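Local coordinates for protein homocitrate synthase (Sulfolobus acidocaldarius, PDB 6KTQ) that catalyses the condensation of 2-oxoglutarate with acetyl-CoA to homocitrate, the first step of lysine biosynthesis by the alpha-aminoadipate pathway, at residues A[102-107]-A[117-122]; A[122-127]-A[160-165]; A[263-268]-A[304-309]; A[252-257]-A[289-294]. All coordinates share one frame; numbering follows the deposited sequence.

Contact 1. Residues A[102-107]-A[117-122]. With COA (coenzyme A), chain E.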
# COMPACT_ATOMS: atom_id res chain seq x y z
N ILE A 102 -25.92 -15.76 2.83
CA ILE A 102 -27.11 -15.29 2.12
C ILE A 102 -27.50 -13.89 2.54
O ILE A 102 -27.79 -13.63 3.72
CB ILE A 102 -28.30 -16.25 2.31
CG1 ILE A 102 -27.89 -17.70 2.05
CG2 ILE A 102 -29.46 -15.83 1.40
CD1 ILE A 102 -27.29 -17.99 0.67
N VAL A 103 -27.50 -12.99 1.56
CA VAL A 103 -27.83 -11.60 1.76
C VAL A 103 -29.19 -11.27 1.14
O VAL A 103 -29.46 -11.65 -0.01
CB VAL A 103 -26.77 -10.69 1.14
CG1 VAL A 103 -27.05 -9.24 1.49
CG2 VAL A 103 -25.36 -11.14 1.56
N ALA A 104 -30.03 -10.58 1.90
CA ALA A 104 -31.31 -10.07 1.43
C ALA A 104 -31.24 -8.55 1.36
O ALA A 104 -30.73 -7.87 2.27
CB ALA A 104 -32.43 -10.50 2.36
N HIS A 105 -31.79 -8.03 0.28
CA HIS A 105 -31.79 -6.61 0.03
C HIS A 105 -32.99 -5.99 0.73
O HIS A 105 -34.01 -6.67 0.97
CB HIS A 105 -31.87 -6.40 -1.49
CG HIS A 105 -30.94 -5.37 -2.02
ND1 HIS A 105 -31.30 -4.48 -3.01
CD2 HIS A 105 -29.65 -5.09 -1.72
CE1 HIS A 105 -30.29 -3.69 -3.29
NE2 HIS A 105 -29.27 -4.03 -2.52
N SER A 106 -32.89 -4.69 1.04
CA SER A 106 -33.94 -3.98 1.75
C SER A 106 -33.89 -2.47 1.53
O SER A 106 -32.81 -1.87 1.54
CB SER A 106 -33.79 -4.27 3.25
OG SER A 106 -34.85 -3.76 4.01
N ARG A 107 -35.05 -1.84 1.34
CA ARG A 107 -35.12 -0.39 1.42
C ARG A 107 -34.97 -0.01 2.88
O ARG A 107 -35.00 -0.87 3.76
CB ARG A 107 -36.45 0.15 0.88
CG ARG A 107 -36.53 0.07 -0.64
CD ARG A 107 -37.86 0.59 -1.13
NE ARG A 107 -38.92 -0.24 -0.60
CZ ARG A 107 -40.21 0.05 -0.69
NH1 ARG A 107 -40.62 1.16 -1.30
NH2 ARG A 107 -41.08 -0.80 -0.17
N ALA A 117 -35.79 -9.99 8.06
CA ALA A 117 -35.58 -10.69 9.33
C ALA A 117 -36.37 -12.00 9.42
O ALA A 117 -35.84 -13.06 9.78
CB ALA A 117 -35.94 -9.78 10.49
N GLU A 118 -37.64 -11.92 9.06
CA GLU A 118 -38.54 -13.07 9.16
C GLU A 118 -38.11 -14.28 8.28
O GLU A 118 -38.24 -15.43 8.72
CB GLU A 118 -40.00 -12.59 8.97
CG GLU A 118 -41.00 -13.55 8.33
CD GLU A 118 -41.21 -13.23 6.87
OE1 GLU A 118 -42.24 -12.61 6.51
OE2 GLU A 118 -40.31 -13.56 6.08
N ILE A 119 -37.56 -14.04 7.08
CA ILE A 119 -37.03 -15.16 6.26
C ILE A 119 -35.69 -15.72 6.73
O ILE A 119 -35.19 -16.66 6.14
CB ILE A 119 -36.82 -14.81 4.75
CG1 ILE A 119 -36.11 -13.47 4.60
CG2 ILE A 119 -38.12 -14.87 3.97
CD1 ILE A 119 -35.59 -13.22 3.22
N GLU A 120 -35.07 -15.09 7.73
CA GLU A 120 -33.85 -15.59 8.36
C GLU A 120 -32.61 -15.51 7.46
O GLU A 120 -31.82 -16.44 7.39
CB GLU A 120 -34.05 -17.02 8.87
CG GLU A 120 -35.06 -17.15 10.00
CD GLU A 120 -34.98 -18.52 10.64
OE1 GLU A 120 -35.45 -19.50 10.02
OE2 GLU A 120 -34.42 -18.62 11.75
N ALA A 121 -32.45 -14.39 6.76
CA ALA A 121 -31.23 -14.17 5.99
C ALA A 121 -30.04 -14.00 6.93
O ALA A 121 -30.18 -13.53 8.06
CB ALA A 121 -31.37 -12.94 5.14
N ASP A 122 -28.86 -14.37 6.44
CA ASP A 122 -27.62 -14.16 7.18
C ASP A 122 -27.30 -12.69 7.32
O ASP A 122 -26.74 -12.28 8.33
CB ASP A 122 -26.44 -14.87 6.50
CG ASP A 122 -26.64 -16.36 6.43
OD1 ASP A 122 -27.18 -16.91 7.40
OD2 ASP A 122 -26.23 -17.00 5.42
N1A COA E . -35.51 3.56 1.20
C2A COA E . -36.79 3.97 1.39
N3A COA E . -37.63 4.32 0.37
C4A COA E . -37.21 4.31 -0.91
C5A COA E . -35.84 3.87 -1.19
C6A COA E . -34.99 3.50 -0.05
N6A COA E . -33.72 3.10 -0.27
N7A COA E . -35.69 3.94 -2.53
C8A COA E . -36.86 4.39 -3.06
N9A COA E . -37.75 4.61 -2.09
C1B COA E . -39.16 5.00 -2.24
C2B COA E . -39.42 6.24 -3.05
O2B COA E . -39.24 7.44 -2.32
C3B COA E . -40.87 5.99 -3.40
O3B COA E . -41.76 6.13 -2.32
P3B COA E . -43.20 6.77 -2.57
O7A COA E . -43.50 7.29 -1.21
O8A COA E . -44.02 5.58 -3.02
O9A COA E . -43.03 7.81 -3.62
C4B COA E . -40.88 4.53 -3.78
O4B COA E . -39.83 3.95 -2.97
C5B COA E . -40.73 4.67 -5.29
O5B COA E . -40.91 3.53 -6.02
P1A COA E . -42.24 2.82 -6.60
O1A COA E . -41.41 1.80 -7.29
O2A COA E . -43.17 3.70 -7.39
O3A COA E . -42.91 2.32 -5.23
P2A COA E . -43.83 1.05 -5.01
O4A COA E . -44.92 1.04 -6.05
O5A COA E . -44.14 1.00 -3.54
O6A COA E . -42.87 -0.20 -5.24
CBP COA E . -40.99 -1.67 -4.86
CCP COA E . -41.70 -0.38 -4.42
CDP COA E . -39.71 -1.89 -4.04
CEP COA E . -41.93 -2.86 -4.64
CAP COA E . -40.71 -1.53 -6.36
OAP COA E . -40.06 -0.30 -6.70
C9P COA E . -39.86 -2.66 -6.85
O9P COA E . -40.34 -3.77 -6.90
N8P COA E . -38.61 -2.34 -7.19
C7P COA E . -37.63 -3.29 -7.69
C6P COA E . -36.42 -3.37 -6.74
C5P COA E . -35.67 -2.05 -6.77
O5P COA E . -36.22 -1.03 -7.20
N4P COA E . -34.41 -2.07 -6.31
C3P COA E . -33.64 -0.83 -6.21
C2P COA E . -32.16 -1.02 -5.96
S1P COA E . -31.51 0.66 -5.66

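Contact 2. Residues A[122-127]-A[160-165]. With COA (coenzyme A), chain E; AKG (2-oxoglutaric acid), chain D.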
# COMPACT_ATOMS: atom_id res chain seq x y z
N ASP A 122 -28.86 -14.37 6.44
CA ASP A 122 -27.62 -14.16 7.18
C ASP A 122 -27.30 -12.69 7.32
O ASP A 122 -26.74 -12.28 8.33
CB ASP A 122 -26.44 -14.87 6.50
CG ASP A 122 -26.64 -16.36 6.43
OD1 ASP A 122 -27.18 -16.91 7.40
OD2 ASP A 122 -26.23 -17.00 5.42
N ARG A 123 -27.67 -11.90 6.32
CA ARG A 123 -27.34 -10.49 6.28
C ARG A 123 -28.43 -9.74 5.57
O ARG A 123 -29.00 -10.25 4.59
CB ARG A 123 -26.00 -10.26 5.56
CG ARG A 123 -25.67 -8.78 5.35
CD ARG A 123 -24.28 -8.57 4.75
NE ARG A 123 -23.23 -9.12 5.61
CZ ARG A 123 -22.67 -8.48 6.63
NH1 ARG A 123 -22.97 -7.23 6.93
NH2 ARG A 123 -21.76 -9.11 7.33
N ILE A 124 -28.70 -8.53 6.05
CA ILE A 124 -29.68 -7.63 5.44
C ILE A 124 -28.91 -6.42 4.91
O ILE A 124 -28.16 -5.80 5.65
CB ILE A 124 -30.78 -7.20 6.45
CG1 ILE A 124 -31.68 -8.41 6.79
CG2 ILE A 124 -31.62 -6.05 5.91
CD1 ILE A 124 -32.73 -8.16 7.87
N ALA A 125 -29.06 -6.13 3.62
CA ALA A 125 -28.40 -5.00 2.98
C ALA A 125 -29.38 -3.89 2.74
O ALA A 125 -30.23 -3.98 1.84
CB ALA A 125 -27.77 -5.42 1.65
N ILE A 126 -29.28 -2.85 3.55
CA ILE A 126 -30.16 -1.70 3.42
C ILE A 126 -29.48 -0.69 2.54
O ILE A 126 -28.33 -0.32 2.79
CB ILE A 126 -30.48 -1.04 4.77
CG1 ILE A 126 -31.27 -2.01 5.67
CG2 ILE A 126 -31.28 0.23 4.54
CD1 ILE A 126 -31.38 -1.55 7.11
N PHE A 127 -30.19 -0.26 1.51
CA PHE A 127 -29.66 0.73 0.58
C PHE A 127 -30.35 2.07 0.72
O PHE A 127 -31.51 2.14 1.09
CB PHE A 127 -29.74 0.22 -0.88
CG PHE A 127 -31.12 -0.13 -1.35
CD1 PHE A 127 -31.63 -1.42 -1.17
CD2 PHE A 127 -31.89 0.81 -2.02
CE1 PHE A 127 -32.90 -1.75 -1.63
CE2 PHE A 127 -33.15 0.50 -2.49
CZ PHE A 127 -33.66 -0.77 -2.29
N HIS A 160 -32.91 -7.09 15.31
CA HIS A 160 -33.41 -8.46 15.05
C HIS A 160 -32.32 -9.53 15.18
O HIS A 160 -32.60 -10.71 14.99
CB HIS A 160 -34.03 -8.57 13.65
CG HIS A 160 -35.29 -7.78 13.48
ND1 HIS A 160 -35.30 -6.40 13.36
CD2 HIS A 160 -36.58 -8.17 13.36
CE1 HIS A 160 -36.54 -5.99 13.19
NE2 HIS A 160 -37.34 -7.04 13.18
N GLY A 161 -31.09 -9.14 15.49
CA GLY A 161 -29.99 -10.10 15.57
C GLY A 161 -29.49 -10.60 14.23
O GLY A 161 -29.08 -11.75 14.11
N VAL A 162 -29.52 -9.75 13.21
CA VAL A 162 -28.92 -10.11 11.93
C VAL A 162 -27.85 -9.10 11.58
O VAL A 162 -27.99 -7.93 11.92
CB VAL A 162 -29.97 -10.18 10.81
CG1 VAL A 162 -30.52 -8.80 10.47
CG2 VAL A 162 -29.38 -10.84 9.58
N LYS A 163 -26.79 -9.55 10.90
CA LYS A 163 -25.75 -8.67 10.39
C LYS A 163 -26.31 -7.70 9.36
O LYS A 163 -27.17 -8.07 8.56
CB LYS A 163 -24.59 -9.47 9.81
CG LYS A 163 -23.78 -10.15 10.91
CD LYS A 163 -22.52 -10.84 10.40
CE LYS A 163 -22.75 -12.31 10.04
NZ LYS A 163 -23.56 -12.49 8.80
N VAL A 164 -25.83 -6.45 9.40
CA VAL A 164 -26.34 -5.43 8.51
C VAL A 164 -25.26 -4.77 7.65
O VAL A 164 -24.25 -4.25 8.14
CB VAL A 164 -27.08 -4.35 9.30
CG1 VAL A 164 -27.66 -3.30 8.36
CG2 VAL A 164 -28.19 -4.99 10.11
N ARG A 165 -25.48 -4.82 6.34
CA ARG A 165 -24.72 -3.97 5.43
C ARG A 165 -25.54 -2.74 5.08
O ARG A 165 -26.75 -2.82 4.95
CB ARG A 165 -24.33 -4.75 4.17
CG ARG A 165 -23.61 -3.89 3.16
CD ARG A 165 -23.34 -4.69 1.90
NE ARG A 165 -24.33 -4.46 0.86
CZ ARG A 165 -24.75 -5.38 -0.01
NH1 ARG A 165 -24.32 -6.63 0.05
NH2 ARG A 165 -25.64 -5.04 -0.93
N1A COA E . -35.51 3.56 1.20
C2A COA E . -36.79 3.97 1.39
N3A COA E . -37.63 4.32 0.37
C4A COA E . -37.21 4.31 -0.91
C5A COA E . -35.84 3.87 -1.19
C6A COA E . -34.99 3.50 -0.05
N6A COA E . -33.72 3.10 -0.27
N7A COA E . -35.69 3.94 -2.53
C8A COA E . -36.86 4.39 -3.06
N9A COA E . -37.75 4.61 -2.09
C1B COA E . -39.16 5.00 -2.24
C2B COA E . -39.42 6.24 -3.05
O2B COA E . -39.24 7.44 -2.32
C3B COA E . -40.87 5.99 -3.40
O3B COA E . -41.76 6.13 -2.32
P3B COA E . -43.20 6.77 -2.57
O7A COA E . -43.50 7.29 -1.21
O8A COA E . -44.02 5.58 -3.02
O9A COA E . -43.03 7.81 -3.62
C4B COA E . -40.88 4.53 -3.78
O4B COA E . -39.83 3.95 -2.97
C5B COA E . -40.73 4.67 -5.29
O5B COA E . -40.91 3.53 -6.02
P1A COA E . -42.24 2.82 -6.60
O1A COA E . -41.41 1.80 -7.29
O2A COA E . -43.17 3.70 -7.39
O3A COA E . -42.91 2.32 -5.23
P2A COA E . -43.83 1.05 -5.01
O4A COA E . -44.92 1.04 -6.05
O5A COA E . -44.14 1.00 -3.54
O6A COA E . -42.87 -0.20 -5.24
CBP COA E . -40.99 -1.67 -4.86
CCP COA E . -41.70 -0.38 -4.42
CDP COA E . -39.71 -1.89 -4.04
CEP COA E . -41.93 -2.86 -4.64
CAP COA E . -40.71 -1.53 -6.36
OAP COA E . -40.06 -0.30 -6.70
C9P COA E . -39.86 -2.66 -6.85
O9P COA E . -40.34 -3.77 -6.90
N8P COA E . -38.61 -2.34 -7.19
C7P COA E . -37.63 -3.29 -7.69
C6P COA E . -36.42 -3.37 -6.74
C5P COA E . -35.67 -2.05 -6.77
O5P COA E . -36.22 -1.03 -7.20
N4P COA E . -34.41 -2.07 -6.31
C3P COA E . -33.64 -0.83 -6.21
C2P COA E . -32.16 -1.02 -5.96
S1P COA E . -31.51 0.66 -5.66
C1 AKG D . -26.67 0.41 -6.98
O1 AKG D . -26.02 0.45 -8.04
O2 AKG D . -26.88 1.47 -6.33
C2 AKG D . -27.19 -0.89 -6.51
O5 AKG D . -27.68 -1.69 -7.31
C3 AKG D . -27.08 -1.25 -5.03
C4 AKG D . -25.72 -1.94 -4.85
C5 AKG D . -25.44 -2.56 -3.50
O3 AKG D . -24.22 -2.60 -3.15
O4 AKG D . -26.39 -2.99 -2.77
O HOH W 1 -26.71 -12.55 11.00

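Contact 3. Residues A[263-268]-A[304-309]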
# COMPACT_ATOMS: atom_id res chain seq x y z
N ILE A 263 -23.12 -4.97 -14.09
CA ILE A 263 -21.98 -4.77 -13.19
C ILE A 263 -20.81 -5.67 -13.56
O ILE A 263 -20.85 -6.39 -14.57
CB ILE A 263 -22.35 -4.90 -11.70
CG1 ILE A 263 -22.74 -6.33 -11.28
CG2 ILE A 263 -23.46 -3.92 -11.35
CD1 ILE A 263 -22.69 -6.53 -9.77
N ALA A 264 -19.73 -5.55 -12.79
CA ALA A 264 -18.53 -6.35 -13.04
C ALA A 264 -18.85 -7.83 -13.25
O ALA A 264 -19.49 -8.45 -12.41
CB ALA A 264 -17.56 -6.20 -11.86
N PRO A 265 -18.39 -8.42 -14.36
CA PRO A 265 -18.76 -9.81 -14.59
C PRO A 265 -17.86 -10.81 -13.88
O PRO A 265 -16.63 -10.70 -13.94
CB PRO A 265 -18.66 -9.96 -16.11
CG PRO A 265 -17.71 -8.90 -16.53
CD PRO A 265 -17.91 -7.77 -15.58
N LEU A 266 -18.47 -11.79 -13.24
CA LEU A 266 -17.75 -12.73 -12.41
C LEU A 266 -16.58 -13.39 -13.11
O LEU A 266 -15.44 -13.44 -12.56
CB LEU A 266 -18.69 -13.77 -11.82
CG LEU A 266 -18.04 -14.82 -10.94
CD1 LEU A 266 -17.23 -14.22 -9.79
CD2 LEU A 266 -19.11 -15.78 -10.42
N GLN A 267 -16.80 -13.88 -14.33
CA GLN A 267 -15.76 -14.65 -15.01
C GLN A 267 -14.53 -13.80 -15.32
O GLN A 267 -13.40 -14.29 -15.23
CB GLN A 267 -16.27 -15.36 -16.25
CG GLN A 267 -16.92 -14.48 -17.31
CD GLN A 267 -18.43 -14.45 -17.18
OE1 GLN A 267 -18.98 -13.86 -16.26
NE2 GLN A 267 -19.11 -15.08 -18.12
N VAL A 268 -14.74 -12.53 -15.64
CA VAL A 268 -13.65 -11.64 -15.98
C VAL A 268 -12.92 -11.19 -14.72
O VAL A 268 -11.71 -11.25 -14.66
CB VAL A 268 -14.11 -10.42 -16.80
CG1 VAL A 268 -12.92 -9.64 -17.33
CG2 VAL A 268 -14.98 -10.86 -17.98
N PRO A 304 -19.54 -13.70 -28.74
CA PRO A 304 -18.40 -14.62 -28.84
C PRO A 304 -17.08 -14.00 -28.36
O PRO A 304 -16.15 -14.70 -28.08
CB PRO A 304 -18.32 -14.94 -30.34
CG PRO A 304 -19.03 -13.82 -31.01
CD PRO A 304 -20.07 -13.31 -30.05
N ASN A 305 -17.03 -12.68 -28.26
CA ASN A 305 -15.84 -11.98 -27.78
C ASN A 305 -15.84 -11.72 -26.25
O ASN A 305 -15.01 -10.95 -25.74
CB ASN A 305 -15.59 -10.70 -28.62
CG ASN A 305 -16.48 -9.50 -28.22
OD1 ASN A 305 -16.22 -8.36 -28.63
ND2 ASN A 305 -17.49 -9.73 -27.42
N PHE A 306 -16.75 -12.35 -25.51
CA PHE A 306 -16.79 -12.10 -24.09
C PHE A 306 -15.54 -12.68 -23.46
O PHE A 306 -15.18 -13.83 -23.72
CB PHE A 306 -18.02 -12.69 -23.41
CG PHE A 306 -18.34 -12.03 -22.12
CD1 PHE A 306 -19.02 -10.82 -22.11
CD2 PHE A 306 -17.93 -12.56 -20.91
CE1 PHE A 306 -19.32 -10.18 -20.92
CE2 PHE A 306 -18.24 -11.94 -19.71
CZ PHE A 306 -18.93 -10.74 -19.72
N PRO A 307 -14.85 -11.89 -22.62
CA PRO A 307 -13.61 -12.42 -22.05
C PRO A 307 -13.79 -13.72 -21.24
O PRO A 307 -14.81 -13.89 -20.56
CB PRO A 307 -13.12 -11.27 -21.15
CG PRO A 307 -13.63 -10.06 -21.83
CD PRO A 307 -15.02 -10.46 -22.33
N ILE A 308 -12.79 -14.59 -21.32
CA ILE A 308 -12.66 -15.81 -20.50
C ILE A 308 -13.60 -16.94 -20.93
O ILE A 308 -13.13 -18.05 -21.20
CB ILE A 308 -12.85 -15.54 -19.00
CG1 ILE A 308 -12.01 -14.35 -18.52
CG2 ILE A 308 -12.57 -16.81 -18.18
CD1 ILE A 308 -10.55 -14.38 -18.93
N THR A 309 -14.91 -16.68 -20.95
CA THR A 309 -15.89 -17.69 -21.31
C THR A 309 -16.39 -17.55 -22.74
O THR A 309 -17.11 -18.40 -23.23
CB THR A 309 -17.10 -17.66 -20.37
OG1 THR A 309 -17.74 -16.38 -20.42
CG2 THR A 309 -16.65 -17.95 -18.93

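Contact 4. Residues A[252-257]-A[289-294]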
# COMPACT_ATOMS: atom_id res chain seq x y z
N THR A 252 -20.38 -9.06 -8.06
CA THR A 252 -20.38 -9.49 -9.45
C THR A 252 -21.74 -10.02 -9.88
O THR A 252 -22.61 -10.31 -9.05
CB THR A 252 -19.35 -10.60 -9.70
OG1 THR A 252 -19.68 -11.76 -8.95
CG2 THR A 252 -17.96 -10.17 -9.38
N THR A 253 -21.92 -10.11 -11.20
CA THR A 253 -22.95 -10.98 -11.77
C THR A 253 -22.30 -11.87 -12.81
O THR A 253 -21.26 -11.50 -13.41
CB THR A 253 -24.04 -10.19 -12.48
OG1 THR A 253 -23.44 -9.35 -13.47
CG2 THR A 253 -24.85 -9.36 -11.49
N LEU A 254 -22.88 -13.03 -13.04
CA LEU A 254 -22.48 -13.82 -14.21
C LEU A 254 -22.80 -13.01 -15.46
O LEU A 254 -23.83 -12.35 -15.55
CB LEU A 254 -23.17 -15.17 -14.26
CG LEU A 254 -22.39 -16.34 -13.67
CD1 LEU A 254 -21.03 -16.49 -14.36
CD2 LEU A 254 -22.29 -16.16 -12.17
N ASN A 255 -21.85 -12.99 -16.39
CA ASN A 255 -22.11 -12.52 -17.74
C ASN A 255 -22.34 -11.03 -17.86
O ASN A 255 -22.83 -10.56 -18.88
CB ASN A 255 -23.30 -13.27 -18.36
CG ASN A 255 -23.13 -14.79 -18.34
OD1 ASN A 255 -22.04 -15.32 -18.12
ND2 ASN A 255 -24.23 -15.50 -18.57
N GLY A 256 -22.03 -10.27 -16.82
CA GLY A 256 -22.25 -8.82 -16.90
C GLY A 256 -23.72 -8.45 -16.89
O GLY A 256 -24.13 -7.44 -17.48
N LEU A 257 -24.55 -9.29 -16.28
CA LEU A 257 -25.95 -8.92 -16.07
C LEU A 257 -26.08 -7.71 -15.10
O LEU A 257 -25.18 -7.43 -14.27
CB LEU A 257 -26.74 -10.12 -15.56
CG LEU A 257 -26.94 -11.26 -16.57
CD1 LEU A 257 -27.50 -12.49 -15.87
CD2 LEU A 257 -27.86 -10.86 -17.72
N GLU A 289 -19.27 -23.27 -17.22
CA GLU A 289 -20.49 -24.02 -16.93
C GLU A 289 -21.51 -23.11 -16.26
O GLU A 289 -22.70 -23.13 -16.62
CB GLU A 289 -20.17 -25.22 -16.05
CG GLU A 289 -21.39 -26.06 -15.66
CD GLU A 289 -21.09 -27.01 -14.51
OE1 GLU A 289 -21.79 -26.93 -13.47
OE2 GLU A 289 -20.14 -27.82 -14.62
N VAL A 290 -21.06 -22.29 -15.31
CA VAL A 290 -21.98 -21.42 -14.60
C VAL A 290 -22.46 -20.29 -15.50
O VAL A 290 -23.65 -19.94 -15.48
CB VAL A 290 -21.39 -20.92 -13.27
CG1 VAL A 290 -22.36 -19.97 -12.57
CG2 VAL A 290 -21.08 -22.13 -12.38
N ALA A 291 -21.56 -19.75 -16.31
CA ALA A 291 -21.94 -18.73 -17.29
C ALA A 291 -23.01 -19.26 -18.26
O ALA A 291 -23.95 -18.55 -18.64
CB ALA A 291 -20.73 -18.32 -18.08
N SER A 292 -22.81 -20.49 -18.70
CA SER A 292 -23.74 -21.14 -19.64
C SER A 292 -25.13 -21.37 -19.01
O SER A 292 -26.17 -21.11 -19.64
CB SER A 292 -23.09 -22.42 -20.15
OG SER A 292 -24.04 -23.18 -20.87
N LEU A 293 -25.14 -21.77 -17.75
CA LEU A 293 -26.39 -21.87 -16.96
C LEU A 293 -27.16 -20.57 -16.86
O LEU A 293 -28.37 -20.53 -17.05
CB LEU A 293 -26.09 -22.38 -15.56
CG LEU A 293 -27.29 -22.64 -14.64
CD1 LEU A 293 -28.10 -23.80 -15.18
CD2 LEU A 293 -26.79 -22.92 -13.25
N VAL A 294 -26.46 -19.48 -16.58
CA VAL A 294 -27.13 -18.21 -16.43
C VAL A 294 -27.59 -17.72 -17.80
O VAL A 294 -28.63 -17.09 -17.94
CB VAL A 294 -26.22 -17.19 -15.72
CG1 VAL A 294 -26.81 -15.79 -15.82
CG2 VAL A 294 -26.04 -17.61 -14.25

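Contact 1. Residues A[102-107]-A[117-122]
Ile102 and Asp122 mark the closest approach of the two backbones, with their CA atoms 5.2 Å apart. Residues 102-106 belong to a strand. Residues 117-122 hold the end of a helix and the turn after it. Glu120 has a positive phi of 70° and closes the helix in a Schellman motif; its N bonds to Ala117 O at 3.0 Å. The turn carries the chain back to the strand. There Ile102 N donates to Asp122 OD2 at 2.9 Å in a nearly straight bond (176°). The N-H meets the anti side of the carboxylate. Asp122 CG lies anti to its own carbonyl carbon (chi1 -61°), which sets the carboxylate before Ile102 N. Lys93 makes a salt bridge to the same OD2, so this oxygen is gripped twice and its charge is probably offset.

Strand 101-106, helix 110-118 and strand 123-129 form one beta-alpha-beta unit of the TIM barrel. Small side chains let the turn settle on the strand: Ala104 CB meets Ala121 CB at 3.8 Å and Ile119 CD1 at 4.3 Å. Helix 80-94 receives both isoleucines, Ile119 on Tyr83 and Ile86, and the end of Ile102 on Ile89 and Ile90.

Farther along this segment, His105 and Arg107 meet the ligands. Carbon CDP of coenzyme A lies 3.8 Å above the centre of one face of the Arg107 guanidinium. At the edge of this group, NH1 makes a weak bond of 3.3 Å to coenzyme A O4B. His105 stacks on Phe127 and bonds through NE2 to 2-oxoglutarate.

Contact 2. Residues A[122-127]-A[160-165]
Arg123 pairs with Lys163, Ile124 with Val164, and Ala125 with Arg165, where two neighbouring parallel strands of the TIM barrel run side by side. Their short axes diverge by 27°. Three backbone bonds join them: Ile124 N to Lys163 O (3.0 Å), Arg165 N to Ile124 O (2.9 Å) and Ile126 N to Arg165 O (2.9 Å). Near Asp122 a water links Asp122 O to Lys163 N.

Apolar contacts lie on the face of Ile124 and Val164. Ile124 CD1 presses tightly on Val162 CG1 at 3.5 Å. Helix 143-159 covers Val164 and Ile126 there, through Ala157.

Charged groups fill the face of Arg123, Ala125, Lys163 and Arg165. Lys163 CB lies over one face of the Arg123 guanidinium, and Arg165 N sits at its edge. Arg123 NH2 and Lys163 NZ are only 4.1 Å apart. Salt bridges from Arg123 to Asp192 and Glu101 probably ease this repulsion. Lys163 NZ also reaches Asp122 O in a weak bond.

Ligands are met by Phe127 and Arg165. Phe127 O accepts a bond from coenzyme A N6A at 2.8 Å, while C2P of the same ligand lies over the Phe127 ring. Arg165 starts with CG anti to N (chi1 177°), then bends at chi3, and Ala125 CB lies against one face of its guanidinium, toward the rim. Glu72 and Thr167 hold that group. Arg165 NH2 makes a weak bond of 2.9 Å to 2-oxoglutarate O4.

Contact 3. Residues A[263-268]-A[304-309]
Phe306 turns the edge of its ring to Pro265, whose CB lies 3.7 Å from Phe306 CZ and near the ring plane. Gln267 CG also sits at this edge. The following residue, Pro307, lies over one ring face, with its CD 3.7 Å above the plane. The Gln267 amide is turned 65° from the ring. Gln267 NE2 donates to Thr309 OG1 at 3.0 Å. The bond is almost straight (175°), and the hydroxyl oxygen lies in the amide plane. NE2 also donates to Asn255 OD1, so two acceptors fix the rotation of the amide. Gln267 CG stands in the crowded position between N and the carbonyl carbon (chi1 57°), and a bend at chi2 turns the amide to Thr309.

Pro265 is the N-cap residue of helix 266-277, which follows the last strand of the TIM barrel. Residues 304-309 belong to the loop that leaves helix 287-298 for strand 315-316. The contact joins the start of helix 266-277 to this loop. A leucine in place of Gln267 would probably leave Thr309 OG1 and Asn255 OD1 without their shared donor.

Val268 CG2 touches Pro307 CB at 3.7 Å and the ring at Phe306 CE2 at 3.8 Å. Val236 of helix 235-244 packs on both Pro265 and Val268. Ile308 CG1 lies 3.6 Å from Gln267 O, and Ile308 O accepts a bond from Arg342.

Contact 4. Residues A[252-257]-A[289-294]
Leu254 and Leu257 press into the helix at Val290, Ala291 and Val294, and this is the tight part of the contact. Leu257 CD1 meets Val294 CG1 at 3.4 Å, closer than carbon atoms usually come. The two side chains slide past each other in opposite directions. With CG1 anti to the backbone N (chi1 169°), Val294 splits its methyls between the leucines: CG1 goes to Leu257, and CG2 touches Leu254 CB at 3.8 Å. Leu254 crosses Val290 at about a right angle, with CG 3.8 Å from Val290 CG1. Its CD1 reaches the helix backbone at Ala291 CA.

The outer side is looser and more polar. Asn255 and Gly256 both have positive phi, and the chain reverses there, closed by Leu257 N to Leu254 O at 3.2 Å. Asn255 is partly exposed, but its amide is well fixed. ND2 donates to Ala291 O at 3.1 Å in a nearly straight bond (175°). It meets a lone pair of Ala291 O in the carbonyl plane, and this oxygen lies in the plane of the amide. OD1 rests 3.3 Å from Ala291 CB and takes its bond from Gln267. Replacing Asn255 by alanine removes the amide, and Ala291 O would probably lose this donor and the Gln267 amide one of its acceptors. Farther out, Ser292 points away from the loop and Glu289 is exposed.

The loop follows strand 249-252 of the TIM barrel and leads to helix 266-277, whose Leu266 and Gln267 touch Leu254. Helix 53-66 also packs here, Leu63 on Leu254 and Ile66 on Val290.

Contacts 1 and 2 lie together, with centres 6 Å apart, and share Asp122. They join three successive strands of the barrel sheet, 101-106, 123-129 and 163-169, and both touch coenzyme A. Contacts 3 and 4 form a second pair, with centres 8 Å apart, at and after the end of strand 249-252. Their segments alternate along the chain: 252-257, 263-268, 289-294, 304-309. Contact 4 joins residues 252-257 to helix 287-298; contact 3 joins the start of helix 266-277 to loop 304-309. The two pairs do not touch; their centres are 23 to 30 Å apart. The first pair builds substrate-binding strands. The second packs the segments after strand 249-252 against helix 287-298 and the loop that follows it.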